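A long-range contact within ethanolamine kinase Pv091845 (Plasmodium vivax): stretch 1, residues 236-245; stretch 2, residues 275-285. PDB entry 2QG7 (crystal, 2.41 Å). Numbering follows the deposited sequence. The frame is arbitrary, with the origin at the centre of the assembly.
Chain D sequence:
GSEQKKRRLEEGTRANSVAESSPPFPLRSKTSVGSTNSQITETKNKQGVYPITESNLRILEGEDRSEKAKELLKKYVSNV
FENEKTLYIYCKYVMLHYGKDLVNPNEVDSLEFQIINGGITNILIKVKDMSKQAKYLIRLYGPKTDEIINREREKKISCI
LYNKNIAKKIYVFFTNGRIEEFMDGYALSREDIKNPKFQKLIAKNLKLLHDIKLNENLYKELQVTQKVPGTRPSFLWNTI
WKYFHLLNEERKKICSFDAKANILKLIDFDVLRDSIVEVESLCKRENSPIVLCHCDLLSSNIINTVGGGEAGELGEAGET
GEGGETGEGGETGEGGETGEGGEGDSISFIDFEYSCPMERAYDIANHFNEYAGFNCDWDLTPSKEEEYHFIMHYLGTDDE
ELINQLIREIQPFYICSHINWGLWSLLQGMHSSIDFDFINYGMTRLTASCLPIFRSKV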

# COMPACT_ATOMS: atom_id res chain seq x y z
N LEU D 236 10.96 11.70 22.33
CA LEU D 236 10.46 10.70 21.42
C LEU D 236 9.29 9.90 21.98
O LEU D 236 8.25 9.75 21.32
N TRP D 237 9.47 9.39 23.19
CA TRP D 237 8.49 8.50 23.82
C TRP D 237 7.29 9.26 24.32
O TRP D 237 6.20 8.73 24.34
N ASN D 238 7.50 10.50 24.74
CA ASN D 238 6.42 11.41 25.04
C ASN D 238 5.54 11.65 23.82
O ASN D 238 4.33 11.82 23.96
N THR D 239 6.15 11.69 22.64
CA THR D 239 5.46 11.98 21.38
C THR D 239 4.72 10.74 20.88
O THR D 239 3.55 10.84 20.51
N ILE D 240 5.40 9.59 20.90
CA ILE D 240 4.78 8.32 20.53
C ILE D 240 3.56 7.99 21.41
O ILE D 240 2.52 7.62 20.89
N TRP D 241 3.71 8.13 22.72
CA TRP D 241 2.58 7.94 23.65
C TRP D 241 1.49 8.98 23.48
O TRP D 241 0.32 8.67 23.72
N LYS D 242 1.85 10.19 23.06
CA LYS D 242 0.85 11.22 22.83
C LYS D 242 -0.05 10.79 21.67
O LYS D 242 -1.26 10.92 21.73
N TYR D 243 0.55 10.28 20.60
CA TYR D 243 -0.21 9.82 19.45
C TYR D 243 -1.12 8.62 19.82
O TYR D 243 -2.27 8.56 19.41
N PHE D 244 -0.59 7.70 20.63
CA PHE D 244 -1.29 6.53 21.06
C PHE D 244 -2.54 6.94 21.81
O PHE D 244 -3.64 6.47 21.48
N HIS D 245 -2.38 7.82 22.80
CA HIS D 245 -3.48 8.26 23.66
C HIS D 245 -4.55 9.08 22.92
O HIS D 245 -5.73 8.97 23.23
N SER D 275 3.47 -3.37 22.37
CA SER D 275 4.49 -3.27 21.34
C SER D 275 5.32 -2.00 21.47
O SER D 275 6.51 -2.02 21.21
N ILE D 276 4.68 -0.91 21.85
CA ILE D 276 5.38 0.35 22.10
C ILE D 276 6.29 0.27 23.34
O ILE D 276 7.44 0.75 23.32
N VAL D 277 5.76 -0.33 24.41
CA VAL D 277 6.53 -0.68 25.59
C VAL D 277 7.73 -1.57 25.22
O VAL D 277 8.85 -1.32 25.67
N GLU D 278 7.51 -2.59 24.41
CA GLU D 278 8.60 -3.45 23.94
C GLU D 278 9.68 -2.72 23.11
O GLU D 278 10.87 -3.04 23.22
N VAL D 279 9.25 -1.79 22.25
CA VAL D 279 10.16 -1.06 21.38
C VAL D 279 10.95 -0.04 22.21
O VAL D 279 12.19 -0.01 22.10
N GLU D 280 10.24 0.71 23.05
CA GLU D 280 10.82 1.66 24.01
C GLU D 280 11.94 1.05 24.83
O GLU D 280 13.01 1.64 24.93
N SER D 281 11.66 -0.12 25.40
CA SER D 281 12.66 -0.90 26.12
C SER D 281 13.84 -1.36 25.25
O SER D 281 15.01 -1.28 25.66
N LEU D 282 13.57 -1.82 24.04
CA LEU D 282 14.68 -2.31 23.23
C LEU D 282 15.58 -1.18 22.70
O LEU D 282 16.75 -1.39 22.41
N CYS D 283 14.98 0.01 22.55
CA CYS D 283 15.65 1.17 22.01
C CYS D 283 16.47 1.85 23.12
O CYS D 283 17.61 2.31 22.88
N LYS D 284 15.89 1.91 24.31
CA LYS D 284 16.54 2.47 25.48
C LYS D 284 17.75 1.65 25.96
O LYS D 284 18.66 2.17 26.59
N ARG D 285 17.78 0.37 25.65
CA ARG D 285 18.87 -0.49 26.07
C ARG D 285 20.11 -0.32 25.19
O ARG D 285 21.18 -0.94 25.47

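The helical parts of the two stretches run almost exactly antiparallel, with 174° between their directions. Their axes come no closer than 11.5 Å, a wide gap, filled largely by side chains such as the two tryptophans. The backbones are nearest at Trp237 and Glu280, whose CA atoms lie 7.2 Å apart, and here the broad, flat indole of Trp237 is itself the knob, with 127 Å² of the residue covered by the other stretch. Trp237 points toward the partner helix and, with chi1 in m and chi2 at 107°, lays one face of its ring along the stretch from Glu280 to Lys284, one turn of helix. Its CZ3 comes to 3.5 Å from Glu280 CA, so the ring rests on the backbone itself as well as on side chains.

The methylenes of Glu280 and Lys284 supply the surface beneath that face. Glu280, with chi1 and chi2 both t, sets CG 3.7 Å from the centroid of the six-membered ring of Trp237, a CH-pi contact. Lys284 leaves its helix sideways, chi1 m and the remaining angles t, and its extended chain carries CE to 3.9 Å from the centroid of the five-membered ring of Trp237. Its NZ lies 4.6 Å from that same centroid, an off-centre cation-pi contact, and also forms a 3.0 Å salt bridge to Glu280 OE2. Long side chains suit these positions: their aliphatic parts cover the indole while their charged ends pair with each other. Cys283 (chi1 m), a small residue pointing toward the first helix, meets the edge of the ring, with Trp237 CH2 3.5 Å from Cys283 CB.

One turn along, Trp241 starts out sideways, but its m rotamer, with chi2 at 112°, swings the indole back across the gap. Trp241 NE1 donates a hydrogen bond to Glu280 OE1, 2.9 Å long and nearly straight at 160°. The two carboxylate oxygens of Glu280 thus have separate partners, one on each helix.

Ile276 is the principal bump of the second helix at this end. Pointing toward the first helix with chi1 m and chi2 t, it enters a hollow lined by Ile240, Trp241 and Phe244. Its branched shape serves two sides of the hollow: Ile276 CG2 lies over a face of Trp241, 3.6 Å from Trp241 CZ2, and 3.9 Å from Ile240 CG2, while Ile276 CD1 reaches to 3.7 Å from Phe244 CD1. Ile240 (chi1 m, chi2 t) and Phe244 (chi1 t) both point toward the second helix and form the apolar wall that Ile276 meets. Val277 (chi1 t), more exposed than Ile276, places CG2 3.7 Å from Trp241 CZ2, a compact methyl against the indole edge.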

# COMPACT_ATOMS: atom_id res chain seq x y z
CB LEU D 236 11.61 9.78 20.98
CG LEU D 236 11.42 8.53 20.13
CD1 LEU D 236 10.62 8.80 18.81
CD2 LEU D 236 12.80 7.97 19.83
CB TRP D 237 9.15 7.70 24.94
CG TRP D 237 10.45 7.19 24.51
CD1 TRP D 237 11.67 7.64 24.92
CD2 TRP D 237 10.70 6.16 23.54
NE1 TRP D 237 12.67 6.94 24.29
CE2 TRP D 237 12.10 6.03 23.43
CE3 TRP D 237 9.88 5.34 22.76
CZ2 TRP D 237 12.71 5.12 22.58
CZ3 TRP D 237 10.47 4.42 21.93
CH2 TRP D 237 11.87 4.32 21.84
CB ASN D 238 7.01 12.75 25.51
CG ASN D 238 5.93 13.75 25.95
OD1 ASN D 238 5.40 13.66 27.08
ND2 ASN D 238 5.62 14.72 25.07
CB THR D 239 6.43 12.49 20.29
OG1 THR D 239 7.08 13.67 20.76
CG2 THR D 239 5.71 12.85 19.02
CB ILE D 240 5.79 7.13 20.52
CG1 ILE D 240 6.89 7.40 19.51
CG2 ILE D 240 5.09 5.82 20.16
CD1 ILE D 240 7.93 6.30 19.46
CB TRP D 241 3.03 7.88 25.12
CG TRP D 241 3.73 6.59 25.46
CD1 TRP D 241 5.06 6.43 25.76
CD2 TRP D 241 3.16 5.29 25.51
NE1 TRP D 241 5.34 5.11 26.00
CE2 TRP D 241 4.19 4.38 25.84
CE3 TRP D 241 1.87 4.78 25.28
CZ2 TRP D 241 3.97 2.98 25.98
CZ3 TRP D 241 1.65 3.40 25.41
CH2 TRP D 241 2.70 2.52 25.76
CB LYS D 242 1.54 12.54 22.52
CG LYS D 242 0.64 13.81 22.39
CD LYS D 242 1.35 14.79 21.32
CE LYS D 242 0.50 16.11 21.16
NZ LYS D 242 1.16 17.11 20.19
CB TYR D 243 0.72 9.42 18.30
CG TYR D 243 1.60 10.48 17.69
CD1 TYR D 243 1.24 11.84 17.72
CD2 TYR D 243 2.77 10.13 17.04
CE1 TYR D 243 2.07 12.83 17.13
CE2 TYR D 243 3.59 11.08 16.45
CZ TYR D 243 3.23 12.43 16.48
OH TYR D 243 4.06 13.37 15.88
CB PHE D 244 -0.40 5.67 21.94
CG PHE D 244 -1.08 4.42 22.46
CD1 PHE D 244 -1.05 3.23 21.71
CD2 PHE D 244 -1.76 4.44 23.69
CE1 PHE D 244 -1.71 2.09 22.19
CE2 PHE D 244 -2.41 3.31 24.17
CZ PHE D 244 -2.39 2.14 23.43
CB HIS D 245 -2.97 9.02 24.92
CG HIS D 245 -2.23 8.15 25.90
ND1 HIS D 245 -2.82 7.08 26.56
CD2 HIS D 245 -0.95 8.19 26.34
CE1 HIS D 245 -1.93 6.51 27.35
NE2 HIS D 245 -0.78 7.15 27.22
CB SER D 275 3.83 -3.27 19.97
OG SER D 275 3.47 -4.61 19.62
CB ILE D 276 4.42 1.54 22.21
CG1 ILE D 276 3.66 1.73 20.89
CG2 ILE D 276 5.19 2.81 22.61
CD1 ILE D 276 2.52 2.69 21.00
CB VAL D 277 5.63 -1.37 26.67
CG1 VAL D 277 6.47 -1.99 27.76
CG2 VAL D 277 4.68 -0.39 27.28
CB GLU D 278 8.03 -4.61 23.11
CG GLU D 278 9.02 -5.72 22.84
CD GLU D 278 8.42 -6.91 22.09
OE1 GLU D 278 7.36 -6.75 21.44
OE2 GLU D 278 9.04 -8.01 22.11
CB VAL D 279 9.45 -0.43 20.13
CG1 VAL D 279 10.38 0.43 19.36
CG2 VAL D 279 9.00 -1.53 19.20
CB GLU D 280 9.77 2.20 24.97
CG GLU D 280 10.21 3.41 25.73
CD GLU D 280 9.05 4.11 26.41
OE1 GLU D 280 7.89 3.74 26.12
OE2 GLU D 280 9.29 5.02 27.25
CB SER D 281 11.99 -2.10 26.78
OG SER D 281 12.93 -2.86 27.51
CB LEU D 282 14.17 -3.16 22.09
CG LEU D 282 13.79 -4.59 22.40
CD1 LEU D 282 12.82 -5.08 21.37
CD2 LEU D 282 15.02 -5.46 22.36
CB CYS D 283 14.63 2.14 21.37
SG CYS D 283 14.05 1.63 19.70
CB LYS D 284 15.53 2.71 26.60
CG LYS D 284 14.65 3.92 26.36
CD LYS D 284 13.76 4.16 27.56
CE LYS D 284 12.97 5.44 27.44
NZ LYS D 284 11.93 5.53 28.51
CB ARG D 285 18.44 -1.97 26.10
CG ARG D 285 18.70 -2.74 24.79
CD ARG D 285 18.55 -4.25 25.00
NE ARG D 285 17.15 -4.66 25.11
CZ ARG D 285 16.54 -5.02 26.25
NH1 ARG D 285 15.25 -5.37 26.22
NH2 ARG D 285 17.22 -5.04 27.40